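Local coordinates for protein GTP cyclohydrolase 1 type 2 homolog (Escherichia coli, Escherichia coli O157:H7, PDB 1NMO) that binds a pair of iron ions within a ring-shaped homohexamer and may be involved in the degradation of radiation-damaged nucleotides, at residues N25-E30 and N92-H97; E30-V35 and G56-I61; I38-T43 and V238-I243; V42-A47 and V60-G65; L106-Q111 and A217-G222. One frame throughout, in Å; residues are numbered along the deposited sequence.

Contacts 1 to 4 follow one mixed sheet of order 26-29, 92-95, 59-62, 37-41, 237-240. Contact 1 attaches one outermost strand, contact 3 the other, and their centres are about 14 Å apart. Contact 2 sits where strand 59-62 begins, away from the metal site; contact 4, about 13 Å from it between centres, lies past the other end of that strand and presents His63 and His64 to two iron ions. Contact 5, its centre about 15 Å from that of contact 4, brings Glu219 to the same pair. Contacts 1 and 3 border the site: the side chains of His97 and Val42 lie about 4 Å and 6 Å from the nearest iron.

Contact 1. Residues N25-E30 and N92-H97; sequences NGLQVE and NLYGWH
Leu27 lays its CD2 methyl over the centre of the Tyr94 ring, 3.8 Å above the ring plane, a CH-pi contact made almost exactly along the ring normal. Just past the end of strand 92-95, the Trp96 indole has Gly26 N above one face, offset toward the rim. Gly26 CA comes to 3.5 Å from Trp96 CZ2, while Asn25 CB approaches CD1 of the indole obliquely. Glycine suits position 26 because its positive phi (114°) would press a CB against the preceding carbonyl oxygen.

The backbones pair antiparallel. Gly26 and Gly95 exchange two hydrogen bonds, with Gly26 N 2.9 Å from Gly95 O. Then the register slips by one residue in a classic beta bulge: Gln28 N and Val29 N both donate to Leu93 O, the latter at 3.1 Å. Leu93 N returns a bond to Val29 O, and on the face that carries both side chains Val29 CB meets Leu93 CB at 4.0 Å, against helix 78-88.

Beyond the paired strands the Asn25 side chain takes over: its OD1 accepts from His97 N in a nearly straight bond, and CG standing anti to the carbonyl carbon (chi1 -71°) starts the amide on its way there. Asp21 then receives both Asn25 ND2 and His97 ND1. Trp96 NE1 bonds Asn11 OD1 and Tyr94 OH bonds Asn3 O, which ties both rings to helix 3-13.

The aromatic rings thus offer apolar faces to the edge strand while their polar atoms are satisfied elsewhere. The bond to Asp21 helps fix the rotation of the His97 imidazole, about 4 Å from a bound iron.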
# COMPACT_ATOMS: atom_id res chain seq x y z
N ASN A 25 17.03 38.51 -17.57
CA ASN A 25 18.01 37.44 -17.77
C ASN A 25 19.44 38.00 -17.38
O ASN A 25 19.73 39.21 -17.54
CB ASN A 25 17.93 36.92 -19.22
CG ASN A 25 16.67 36.13 -19.48
OD1 ASN A 25 16.38 35.11 -18.77
ND2 ASN A 25 15.88 36.55 -20.55
N GLY A 26 20.31 37.13 -16.83
CA GLY A 26 21.65 37.56 -16.44
C GLY A 26 21.85 37.50 -14.93
O GLY A 26 21.30 36.60 -14.27
N LEU A 27 22.62 38.46 -14.37
CA LEU A 27 22.88 38.50 -12.89
C LEU A 27 21.57 38.93 -12.23
O LEU A 27 21.15 40.05 -12.46
CB LEU A 27 23.86 39.61 -12.56
CG LEU A 27 25.04 39.17 -11.73
CD1 LEU A 27 25.65 40.37 -11.08
CD2 LEU A 27 24.65 38.15 -10.73
N GLN A 28 20.91 38.12 -11.42
CA GLN A 28 19.70 38.69 -10.84
C GLN A 28 19.96 39.14 -9.39
O GLN A 28 19.24 39.98 -8.85
CB GLN A 28 18.56 37.68 -10.85
CG GLN A 28 18.22 37.17 -12.26
CD GLN A 28 17.00 36.29 -12.19
OE1 GLN A 28 16.57 35.89 -11.09
NE2 GLN A 28 16.41 35.97 -13.34
N VAL A 29 20.97 38.60 -8.74
CA VAL A 29 21.19 39.04 -7.35
C VAL A 29 22.68 39.05 -7.28
O VAL A 29 23.31 38.01 -7.38
CB VAL A 29 20.60 38.06 -6.31
CG1 VAL A 29 20.74 38.66 -4.90
CG2 VAL A 29 19.08 37.78 -6.65
N GLU A 30 23.26 40.23 -7.16
CA GLU A 30 24.70 40.36 -7.09
C GLU A 30 25.28 39.87 -5.77
O GLU A 30 24.69 40.07 -4.71
CB GLU A 30 25.07 41.82 -7.24
CG GLU A 30 26.45 42.07 -7.62
CD GLU A 30 26.78 43.54 -7.50
OE1 GLU A 30 25.81 44.38 -7.50
OE2 GLU A 30 28.00 43.86 -7.39
N ASN A 92 26.24 35.07 -5.83
CA ASN A 92 25.59 35.62 -7.05
C ASN A 92 24.43 34.72 -7.63
O ASN A 92 24.63 33.51 -7.85
CB ASN A 92 26.62 35.78 -8.19
CG ASN A 92 27.72 36.73 -7.81
OD1 ASN A 92 27.65 37.93 -8.11
ND2 ASN A 92 28.71 36.24 -7.08
N LEU A 93 23.23 35.24 -7.88
CA LEU A 93 22.25 34.34 -8.54
C LEU A 93 22.10 34.85 -9.96
O LEU A 93 21.84 36.04 -10.16
CB LEU A 93 20.85 34.42 -7.95
CG LEU A 93 19.75 33.71 -8.77
CD1 LEU A 93 19.95 32.22 -8.57
CD2 LEU A 93 18.34 34.07 -8.28
N TYR A 94 22.27 33.96 -10.95
CA TYR A 94 22.04 34.34 -12.35
C TYR A 94 20.93 33.39 -12.74
O TYR A 94 20.85 32.27 -12.16
CB TYR A 94 23.23 33.98 -13.27
CG TYR A 94 24.61 34.57 -12.94
CD1 TYR A 94 25.32 34.12 -11.86
CD2 TYR A 94 25.19 35.56 -13.74
CE1 TYR A 94 26.61 34.61 -11.57
CE2 TYR A 94 26.47 36.08 -13.46
CZ TYR A 94 27.17 35.59 -12.38
OH TYR A 94 28.48 36.05 -12.16
N GLY A 95 20.09 33.82 -13.69
CA GLY A 95 19.01 33.01 -14.28
C GLY A 95 18.90 33.38 -15.78
O GLY A 95 19.13 34.56 -16.14
N TRP A 96 18.64 32.42 -16.68
CA TRP A 96 18.37 32.67 -18.09
C TRP A 96 17.10 31.89 -18.42
O TRP A 96 17.08 30.66 -18.40
CB TRP A 96 19.50 32.19 -19.00
CG TRP A 96 20.58 33.21 -19.11
CD1 TRP A 96 20.62 34.25 -19.97
CD2 TRP A 96 21.71 33.37 -18.23
NE1 TRP A 96 21.69 35.06 -19.70
CE2 TRP A 96 22.38 34.54 -18.64
CE3 TRP A 96 22.23 32.62 -17.14
CZ2 TRP A 96 23.52 35.01 -18.01
CZ3 TRP A 96 23.36 33.07 -16.51
CH2 TRP A 96 24.01 34.27 -16.94
N HIS A 97 16.01 32.60 -18.74
CA HIS A 97 14.74 31.97 -19.06
C HIS A 97 14.64 31.67 -20.58
O HIS A 97 15.32 30.76 -21.05
CB HIS A 97 13.59 32.86 -18.55
CG HIS A 97 12.24 32.23 -18.63
ND1 HIS A 97 11.16 32.85 -19.25
CD2 HIS A 97 11.78 31.02 -18.21
CE1 HIS A 97 10.11 32.04 -19.23
NE2 HIS A 97 10.45 30.93 -18.60

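Contact 2. Residues E30-V35 and G56-I61; sequences EGKETV and GADAVI
Lys32 and Asp58 form a salt bridge between the loop that connects strands 26-29 and 37-41 and the turn that leads from helix 46-54 into strand 59-62. That helix ends in a Schellman motif, where Gly56 takes the positive phi that glycine readily adopts, and two residues later Asp58 points its side chain at the loop. The strand then runs on into the central mixed sheet, so the contact fastens a surface loop to the start of an inner strand.

In Lys32, chi1 of 55° puts CG between the backbone N and the carbonyl carbon, and bends at chi3 and chi4 bring NZ to the carboxylate; the two side chains cross at about a right angle. The aliphatic part also touches: Lys32 CD is 3.1 Å from Asp58 OD1. The other carboxylate oxygen, OD2, accepts from the backbone N of both Gln36 and Lys37, and these donors together with the amine would favour the ionised acid.

Asn92 ND2, from the neighbouring strand, bonds both Lys32 O and Asp58 O. Beside the polar pair, branched Val35 and small Ala59 fit closely, with Val35 CG1 3.9 Å from Ala59 CB. Lys32 NZ meets Asp58 OD1 nearly along its C-O bond, at 2.7 Å.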
# COMPACT_ATOMS: atom_id res chain seq x y z
N GLU A 30 23.26 40.23 -7.16
CA GLU A 30 24.70 40.36 -7.09
C GLU A 30 25.28 39.87 -5.77
O GLU A 30 24.69 40.07 -4.71
CB GLU A 30 25.07 41.82 -7.24
CG GLU A 30 26.45 42.07 -7.62
CD GLU A 30 26.78 43.54 -7.50
OE1 GLU A 30 25.81 44.38 -7.50
OE2 GLU A 30 28.00 43.86 -7.39
N GLY A 31 26.47 39.25 -5.87
CA GLY A 31 27.22 38.74 -4.72
C GLY A 31 28.73 39.05 -4.86
O GLY A 31 29.08 40.12 -5.39
N LYS A 32 29.61 38.16 -4.33
CA LYS A 32 31.06 38.40 -4.37
C LYS A 32 31.52 38.55 -5.81
O LYS A 32 31.08 37.84 -6.73
CB LYS A 32 31.83 37.28 -3.70
CG LYS A 32 31.46 35.99 -4.30
CD LYS A 32 32.26 34.79 -3.81
CE LYS A 32 32.31 34.64 -2.30
NZ LYS A 32 32.05 33.20 -1.98
N GLU A 33 32.43 39.48 -6.02
CA GLU A 33 32.88 39.75 -7.40
C GLU A 33 33.57 38.55 -8.07
O GLU A 33 33.35 38.26 -9.25
CB GLU A 33 33.79 41.00 -7.40
CG GLU A 33 34.61 41.13 -8.65
CD GLU A 33 35.17 42.50 -8.76
OE1 GLU A 33 34.34 43.44 -8.98
OE2 GLU A 33 36.42 42.65 -8.60
N THR A 34 34.41 37.86 -7.32
CA THR A 34 35.14 36.73 -7.85
C THR A 34 34.39 35.41 -7.77
O THR A 34 34.17 34.88 -6.65
CB THR A 34 36.49 36.62 -7.08
OG1 THR A 34 37.11 37.92 -7.14
CG2 THR A 34 37.42 35.59 -7.70
N VAL A 35 34.01 34.88 -8.91
CA VAL A 35 33.27 33.60 -8.98
C VAL A 35 34.12 32.45 -9.51
O VAL A 35 34.65 32.53 -10.63
CB VAL A 35 32.04 33.72 -9.90
CG1 VAL A 35 31.53 32.30 -10.22
CG2 VAL A 35 30.91 34.55 -9.23
N GLY A 56 29.58 25.63 -0.63
CA GLY A 56 30.47 26.80 -0.70
C GLY A 56 30.43 27.50 -2.06
O GLY A 56 31.39 28.18 -2.48
N ALA A 57 29.30 27.41 -2.77
CA ALA A 57 29.33 28.05 -4.09
C ALA A 57 29.46 29.55 -4.09
O ALA A 57 29.00 30.25 -3.15
CB ALA A 57 28.12 27.66 -4.91
N ASP A 58 30.10 30.05 -5.15
CA ASP A 58 30.22 31.51 -5.36
C ASP A 58 29.03 32.04 -6.27
O ASP A 58 28.72 33.25 -6.32
CB ASP A 58 31.50 31.84 -6.11
CG ASP A 58 32.73 31.45 -5.34
OD1 ASP A 58 32.81 31.73 -4.12
OD2 ASP A 58 33.63 30.88 -5.97
N ALA A 59 28.39 31.15 -7.01
CA ALA A 59 27.27 31.59 -7.83
C ALA A 59 26.27 30.48 -7.98
O ALA A 59 26.60 29.30 -7.81
CB ALA A 59 27.74 31.99 -9.18
N VAL A 60 25.06 30.86 -8.33
CA VAL A 60 24.03 29.88 -8.63
C VAL A 60 23.48 30.27 -9.97
O VAL A 60 23.25 31.46 -10.21
CB VAL A 60 22.89 29.92 -7.63
CG1 VAL A 60 21.71 29.01 -8.09
CG2 VAL A 60 23.42 29.40 -6.39
N ILE A 61 23.35 29.30 -10.88
CA ILE A 61 22.78 29.60 -12.19
C ILE A 61 21.55 28.67 -12.39
O ILE A 61 21.60 27.47 -12.08
CB ILE A 61 23.81 29.40 -13.31
CG1 ILE A 61 25.06 30.25 -13.06
CG2 ILE A 61 23.11 29.76 -14.61
CD1 ILE A 61 26.13 30.22 -14.18

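Contact 3. Residues I38-T43 and V238-I243; sequences IVTGVT and VTFIDI
Ile38 O accepts from Thr239 N at 2.7 Å, one rung of a ladder of backbone hydrogen bonds between parallel strands. Thr40 N donates to Thr239 O from above the carbonyl plane, and Ile241 N reaches Thr40 O in a nearly straight bond of 2.8 Å.

Where the ladder ends, a water continues it: Val42 N and Ile243 N donate to it and it donates to Ile241 O, the last bond being 2.7 Å. Gly41 suits this place, since a CB here would run into Ile241 O.

Among polar side chains, Thr40 OG1 lies in the plane of the Phe240 ring, at its edge, 3.6 Å from CD1. Its hydroxyl is hydrogen-bonded to Ser227 OG on helix 221-233.

Apolar contacts occupy both faces. With Thr40 OG1 between the backbone N and the carbonyl carbon (chi1 70°), CG2 is left anti to the carbonyl carbon and presses tightly on Val238 CG1 at 3.5 Å; Ile38 lies side by side with Val238. On the opposite face Val39 CG1 meets Ile241 CD1 at 4.2 Å.

Most of the paired residues are beta-branched, which suits extended backbone. Helix 221-233 covers the Thr40 and Phe240 face and helix 46-54 the Val39 face: a parallel outermost strand in a layered alpha/beta fold.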
# COMPACT_ATOMS: atom_id res chain seq x y z
N ILE A 38 30.59 26.99 -8.88
CA ILE A 38 29.22 27.27 -9.29
C ILE A 38 28.26 26.07 -9.20
O ILE A 38 28.62 24.95 -9.63
CB ILE A 38 29.21 27.79 -10.75
CG1 ILE A 38 30.14 28.96 -10.90
CG2 ILE A 38 27.91 28.34 -11.11
CD1 ILE A 38 29.84 29.71 -12.18
N VAL A 39 27.07 26.31 -8.62
CA VAL A 39 26.01 25.34 -8.50
C VAL A 39 24.86 25.83 -9.44
O VAL A 39 24.50 27.03 -9.46
CB VAL A 39 25.52 25.23 -6.99
CG1 VAL A 39 24.03 24.77 -6.93
CG2 VAL A 39 26.45 24.31 -6.19
N THR A 40 24.30 24.89 -10.23
CA THR A 40 23.26 25.16 -11.17
C THR A 40 22.14 24.16 -10.97
O THR A 40 22.35 23.08 -10.38
CB THR A 40 23.80 25.03 -12.61
OG1 THR A 40 24.06 23.64 -12.91
CG2 THR A 40 25.08 25.86 -12.77
N GLY A 41 20.93 24.52 -11.43
CA GLY A 41 19.79 23.62 -11.31
C GLY A 41 18.66 24.24 -12.06
O GLY A 41 18.83 25.34 -12.54
N VAL A 42 17.51 23.57 -12.18
CA VAL A 42 16.37 24.15 -12.94
C VAL A 42 15.81 25.48 -12.31
O VAL A 42 15.56 26.48 -12.99
CB VAL A 42 15.25 23.06 -12.99
CG1 VAL A 42 13.97 23.62 -13.62
CG2 VAL A 42 15.76 21.80 -13.75
N THR A 43 15.69 25.50 -10.97
CA THR A 43 15.05 26.59 -10.26
C THR A 43 15.74 26.98 -9.01
O THR A 43 16.21 26.10 -8.30
CB THR A 43 13.60 26.15 -9.93
OG1 THR A 43 12.95 25.86 -11.18
CG2 THR A 43 12.77 27.22 -9.13
N VAL A 238 31.81 24.00 -12.24
CA VAL A 238 30.35 24.04 -12.25
C VAL A 238 29.71 22.69 -11.98
O VAL A 238 30.05 21.70 -12.65
CB VAL A 238 29.85 24.58 -13.59
CG1 VAL A 238 28.38 24.94 -13.48
CG2 VAL A 238 30.66 25.85 -13.96
N THR A 239 28.78 22.61 -11.01
CA THR A 239 28.14 21.34 -10.66
C THR A 239 26.62 21.47 -10.79
O THR A 239 25.99 22.17 -10.02
CB THR A 239 28.44 20.96 -9.17
OG1 THR A 239 29.86 20.90 -8.96
CG2 THR A 239 27.89 19.57 -8.82
N PHE A 240 26.02 20.78 -11.75
CA PHE A 240 24.56 20.77 -11.94
C PHE A 240 23.86 19.84 -10.93
O PHE A 240 24.17 18.65 -10.90
CB PHE A 240 24.21 20.29 -13.34
CG PHE A 240 22.75 19.95 -13.52
CD1 PHE A 240 21.77 20.88 -13.24
CD2 PHE A 240 22.35 18.68 -13.94
CE1 PHE A 240 20.42 20.56 -13.36
CE2 PHE A 240 20.98 18.37 -14.06
CZ PHE A 240 20.03 19.30 -13.77
N ILE A 241 22.93 20.38 -10.12
CA ILE A 241 22.17 19.57 -9.14
C ILE A 241 20.70 19.42 -9.55
O ILE A 241 20.00 20.44 -9.71
CB ILE A 241 22.20 20.22 -7.75
CG1 ILE A 241 23.65 20.37 -7.34
CG2 ILE A 241 21.51 19.29 -6.71
CD1 ILE A 241 23.82 20.69 -5.85
N ASP A 242 20.24 18.18 -9.76
CA ASP A 242 18.85 17.91 -10.13
C ASP A 242 18.00 17.67 -8.84
O ASP A 242 18.04 16.60 -8.27
CB ASP A 242 18.80 16.66 -11.03
CG ASP A 242 17.34 16.25 -11.43
OD1 ASP A 242 16.36 16.95 -11.06
OD2 ASP A 242 17.17 15.21 -12.13
N ILE A 243 17.25 18.67 -8.36
CA ILE A 243 16.38 18.43 -7.18
C ILE A 243 15.03 18.22 -7.79
O ILE A 243 14.44 19.12 -8.34
CB ILE A 243 16.40 19.56 -6.30
CG1 ILE A 243 17.92 19.92 -6.16
CG2 ILE A 243 15.51 19.24 -4.96
CD1 ILE A 243 18.36 20.85 -4.96
O HOH W 1 17.51 21.34 -10.25

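Contact 4. Residues V42-A47 and V60-G65; sequences VTASQA and VIVHHG. With FE (Fe (III) ion), chain G; FE (Fe (III) ion), chain H.
Val42 O receives two amides from the other segment, His64 N at 2.8 Å and, weakly, His63 N. Ala44 N in turn donates to His64 O in a straight bond (170°), which makes Thr43 and His64 a parallel bridge just past strands 37-41 and 59-62, where both chains turn a corner. Ala44, in an inverse gamma turn, sets its small CB 3.9 Å from Val62 CG1.

The side chains converge on the His64 imidazole. Val42 CG1 lies in the ring plane at its edge, 3.7 Å from ND1, while His63 CD2 sits over one face, offset toward the rim. His64 ND1 makes a weak bond of 3.1 Å to Thr43 OG1, a hydroxyl that also bonds Glu197 of the second subunit. These contacts probably help to hold the ring while NE2 binds one iron at 2.1 Å.

His63 CG is anti to the backbone N (chi1 180°), and its NE2 meets the second iron at 2.5 Å, in the ring plane; its ND1 is hydrogen-bonded to Trp96 O. Asp101, His215 and a bridging Glu219 supply the other protein ligands. Adjacent histidines at the end of a beta-alpha-beta unit's second strand thus coordinate separate ions of the dinuclear site of this NIF3-family protein.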
# COMPACT_ATOMS: atom_id res chain seq x y z
N VAL A 42 17.51 23.57 -12.18
CA VAL A 42 16.37 24.15 -12.94
C VAL A 42 15.81 25.48 -12.31
O VAL A 42 15.56 26.48 -12.99
CB VAL A 42 15.25 23.06 -12.99
CG1 VAL A 42 13.97 23.62 -13.62
CG2 VAL A 42 15.76 21.80 -13.75
N THR A 43 15.69 25.50 -10.97
CA THR A 43 15.05 26.59 -10.26
C THR A 43 15.74 26.98 -9.01
O THR A 43 16.21 26.10 -8.30
CB THR A 43 13.60 26.15 -9.93
OG1 THR A 43 12.95 25.86 -11.18
CG2 THR A 43 12.77 27.22 -9.13
N ALA A 44 15.80 28.28 -8.72
CA ALA A 44 16.48 28.77 -7.52
C ALA A 44 15.62 28.61 -6.25
O ALA A 44 15.30 29.59 -5.59
CB ALA A 44 16.88 30.28 -7.73
N SER A 45 15.23 27.38 -5.93
CA SER A 45 14.45 27.07 -4.77
C SER A 45 15.32 27.13 -3.53
O SER A 45 16.53 27.12 -3.61
CB SER A 45 13.92 25.63 -4.90
OG SER A 45 15.09 24.77 -5.02
N GLN A 46 14.69 27.17 -2.36
CA GLN A 46 15.47 27.18 -1.13
C GLN A 46 16.36 25.95 -1.12
O GLN A 46 17.49 26.00 -0.65
CB GLN A 46 14.55 27.05 0.06
CG GLN A 46 15.31 27.27 1.40
CD GLN A 46 15.73 28.70 1.49
OE1 GLN A 46 14.87 29.59 1.28
NE2 GLN A 46 17.02 28.96 1.77
N ALA A 47 15.86 24.81 -1.62
CA ALA A 47 16.64 23.58 -1.58
C ALA A 47 17.94 23.65 -2.36
O ALA A 47 18.93 23.12 -1.90
CB ALA A 47 15.77 22.38 -2.05
N VAL A 60 25.06 30.86 -8.33
CA VAL A 60 24.03 29.88 -8.63
C VAL A 60 23.48 30.27 -9.97
O VAL A 60 23.25 31.46 -10.21
CB VAL A 60 22.89 29.92 -7.63
CG1 VAL A 60 21.71 29.01 -8.09
CG2 VAL A 60 23.42 29.40 -6.39
N ILE A 61 23.35 29.30 -10.88
CA ILE A 61 22.78 29.60 -12.19
C ILE A 61 21.55 28.67 -12.39
O ILE A 61 21.60 27.47 -12.08
CB ILE A 61 23.81 29.40 -13.31
CG1 ILE A 61 25.06 30.25 -13.06
CG2 ILE A 61 23.11 29.76 -14.61
CD1 ILE A 61 26.13 30.22 -14.18
N VAL A 62 20.45 29.24 -12.89
CA VAL A 62 19.20 28.51 -13.03
C VAL A 62 18.39 28.86 -14.25
O VAL A 62 18.71 29.84 -14.92
CB VAL A 62 18.25 28.79 -11.83
CG1 VAL A 62 18.84 28.30 -10.52
CG2 VAL A 62 17.95 30.24 -11.75
N HIS A 63 17.39 28.02 -14.58
CA HIS A 63 16.49 28.32 -15.68
C HIS A 63 15.37 29.24 -15.18
O HIS A 63 14.92 30.10 -15.94
CB HIS A 63 15.88 27.08 -16.23
CG HIS A 63 14.94 27.31 -17.39
ND1 HIS A 63 15.15 28.28 -18.36
CD2 HIS A 63 13.78 26.68 -17.72
CE1 HIS A 63 14.15 28.24 -19.23
NE2 HIS A 63 13.30 27.28 -18.87
N HIS A 64 14.94 29.05 -13.91
CA HIS A 64 13.88 29.85 -13.26
C HIS A 64 14.38 30.60 -12.01
O HIS A 64 14.49 30.05 -10.89
CB HIS A 64 12.72 28.97 -12.81
CG HIS A 64 12.06 28.21 -13.90
ND1 HIS A 64 12.23 26.85 -14.06
CD2 HIS A 64 11.19 28.60 -14.86
CE1 HIS A 64 11.50 26.44 -15.08
NE2 HIS A 64 10.86 27.48 -15.58
N GLY A 65 14.67 31.89 -12.17
CA GLY A 65 15.17 32.67 -11.04
C GLY A 65 14.04 33.46 -10.47
O GLY A 65 12.95 32.90 -10.32
FE FE G . 10.00 26.52 -17.28
FE FE H . 11.16 26.99 -20.19
O HOH W 2 9.45 26.91 -21.84

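Contact 5. Residues L106-Q111 and A217-G222; sequences LGNNAQ and ATERGG. With FE (Fe (III) ion), chain H; FE (Fe (III) ion), chain G.
Asn108 OD1 is gripped by Gly222 N at 3.0 Å and by a water, which lies 2.8 Å from Glu219 O and donates to it as well. The amide's other end, ND2, is hydrogen-bonded to Asp101 OD1, consistent with a second-shell role in holding the iron ligand Asp101. Its side chain crosses that of Glu219 at about a right angle, yet the amide and carboxylate planes are only 18° apart, with Asn108 ND2 3.7 Å from Glu219 CD.

Glu219 extends beyond CG and bridges the dinuclear site: OE1 binds one iron at 2.3 Å and OE2 the other at the same distance. OE2 also has Thr172 OG1 as a hydrogen-bond partner, and the ion it binds carries a water.

The first turn of helix 108-116, with Gly107 at its N-cap, here meets the start of helix 221-233. Glycines suit this close approach, since a CB on Gly222 would run into Asn108 OD1 and one on Gly221 into Gln111 CB. Gly222 CA comes to 3.1 Å from Leu106 O in a CA-H...O contact, and Gly221 CA lies 4.0 Å from Gln111 CB. A water joins Gln111 OE1 to Gly221 O. Another water donates to both Asn108 O and Thr218 O, the latter at 3.0 Å.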
# COMPACT_ATOMS: atom_id res chain seq x y z
N LEU A 106 22.48 24.45 -26.90
CA LEU A 106 22.36 24.32 -25.43
C LEU A 106 20.93 24.33 -24.87
O LEU A 106 20.69 23.91 -23.74
CB LEU A 106 23.15 25.50 -24.80
CG LEU A 106 24.67 25.43 -24.45
CD1 LEU A 106 25.40 24.29 -25.07
CD2 LEU A 106 25.31 26.77 -24.71
N GLY A 107 20.01 24.87 -25.65
CA GLY A 107 18.64 25.00 -25.19
C GLY A 107 17.85 23.80 -24.71
O GLY A 107 18.17 22.69 -25.14
N ASN A 108 16.82 24.02 -23.85
CA ASN A 108 15.99 22.94 -23.32
C ASN A 108 15.37 22.23 -24.52
O ASN A 108 15.32 21.04 -24.56
CB ASN A 108 14.85 23.44 -22.42
CG ASN A 108 15.31 24.05 -21.07
OD1 ASN A 108 16.20 23.51 -20.35
ND2 ASN A 108 14.66 25.17 -20.68
N ASN A 109 14.85 22.99 -25.47
CA ASN A 109 14.25 22.42 -26.66
C ASN A 109 15.19 21.48 -27.45
O ASN A 109 14.80 20.33 -27.80
CB ASN A 109 13.74 23.55 -27.58
CG ASN A 109 12.37 24.05 -27.17
OD1 ASN A 109 11.64 23.31 -26.49
ND2 ASN A 109 11.97 25.30 -27.61
N ALA A 110 16.44 21.89 -27.69
CA ALA A 110 17.30 21.05 -28.51
C ALA A 110 17.81 19.83 -27.83
O ALA A 110 18.03 18.83 -28.51
CB ALA A 110 18.48 21.86 -29.05
N GLN A 111 17.99 19.90 -26.49
CA GLN A 111 18.48 18.78 -25.69
C GLN A 111 17.41 17.74 -25.51
O GLN A 111 17.66 16.50 -25.49
CB GLN A 111 18.95 19.26 -24.34
CG GLN A 111 19.97 20.31 -24.45
CD GLN A 111 21.34 19.73 -24.71
OE1 GLN A 111 21.62 18.64 -24.24
NE2 GLN A 111 22.21 20.48 -25.40
N ALA A 217 10.97 17.78 -15.37
CA ALA A 217 11.52 16.67 -16.11
C ALA A 217 12.07 17.09 -17.50
O ALA A 217 13.14 16.65 -17.91
CB ALA A 217 10.42 15.56 -16.26
N THR A 218 11.39 18.01 -18.18
CA THR A 218 11.82 18.46 -19.48
C THR A 218 12.76 19.67 -19.53
O THR A 218 13.30 20.01 -20.63
CB THR A 218 10.59 18.73 -20.39
OG1 THR A 218 9.77 19.78 -19.82
CG2 THR A 218 9.73 17.39 -20.52
N GLU A 219 13.04 20.28 -18.36
CA GLU A 219 13.91 21.46 -18.34
C GLU A 219 15.16 21.29 -17.49
O GLU A 219 15.64 22.23 -16.78
CB GLU A 219 13.10 22.72 -17.97
CG GLU A 219 12.03 22.92 -19.06
CD GLU A 219 11.44 24.29 -19.04
OE1 GLU A 219 11.51 24.92 -17.94
OE2 GLU A 219 10.91 24.72 -20.09
N ARG A 220 15.66 20.05 -17.53
CA ARG A 220 16.91 19.79 -16.92
C ARG A 220 17.90 19.87 -18.13
O ARG A 220 19.04 20.31 -17.99
CB ARG A 220 16.92 18.39 -16.35
CG ARG A 220 16.15 18.24 -15.09
CD ARG A 220 16.11 16.75 -14.78
NE ARG A 220 15.24 16.05 -15.76
CZ ARG A 220 14.91 14.76 -15.67
NH1 ARG A 220 15.37 14.01 -14.67
NH2 ARG A 220 14.10 14.23 -16.57
N GLY A 221 17.45 19.51 -19.34
CA GLY A 221 18.44 19.50 -20.42
C GLY A 221 19.35 20.70 -20.61
O GLY A 221 20.57 20.56 -20.64
N GLY A 222 18.74 21.89 -20.74
CA GLY A 222 19.45 23.16 -20.98
C GLY A 222 20.46 23.62 -19.95
O GLY A 222 21.63 23.88 -20.25
FE FE H . 11.16 26.99 -20.19
FE FE G . 10.00 26.52 -17.28
O HOH W 3 17.07 24.24 -18.12
O HOH W 4 15.82 19.48 -22.13
O HOH W 5 21.44 18.08 -21.01
O HOH W 2 9.45 26.91 -21.84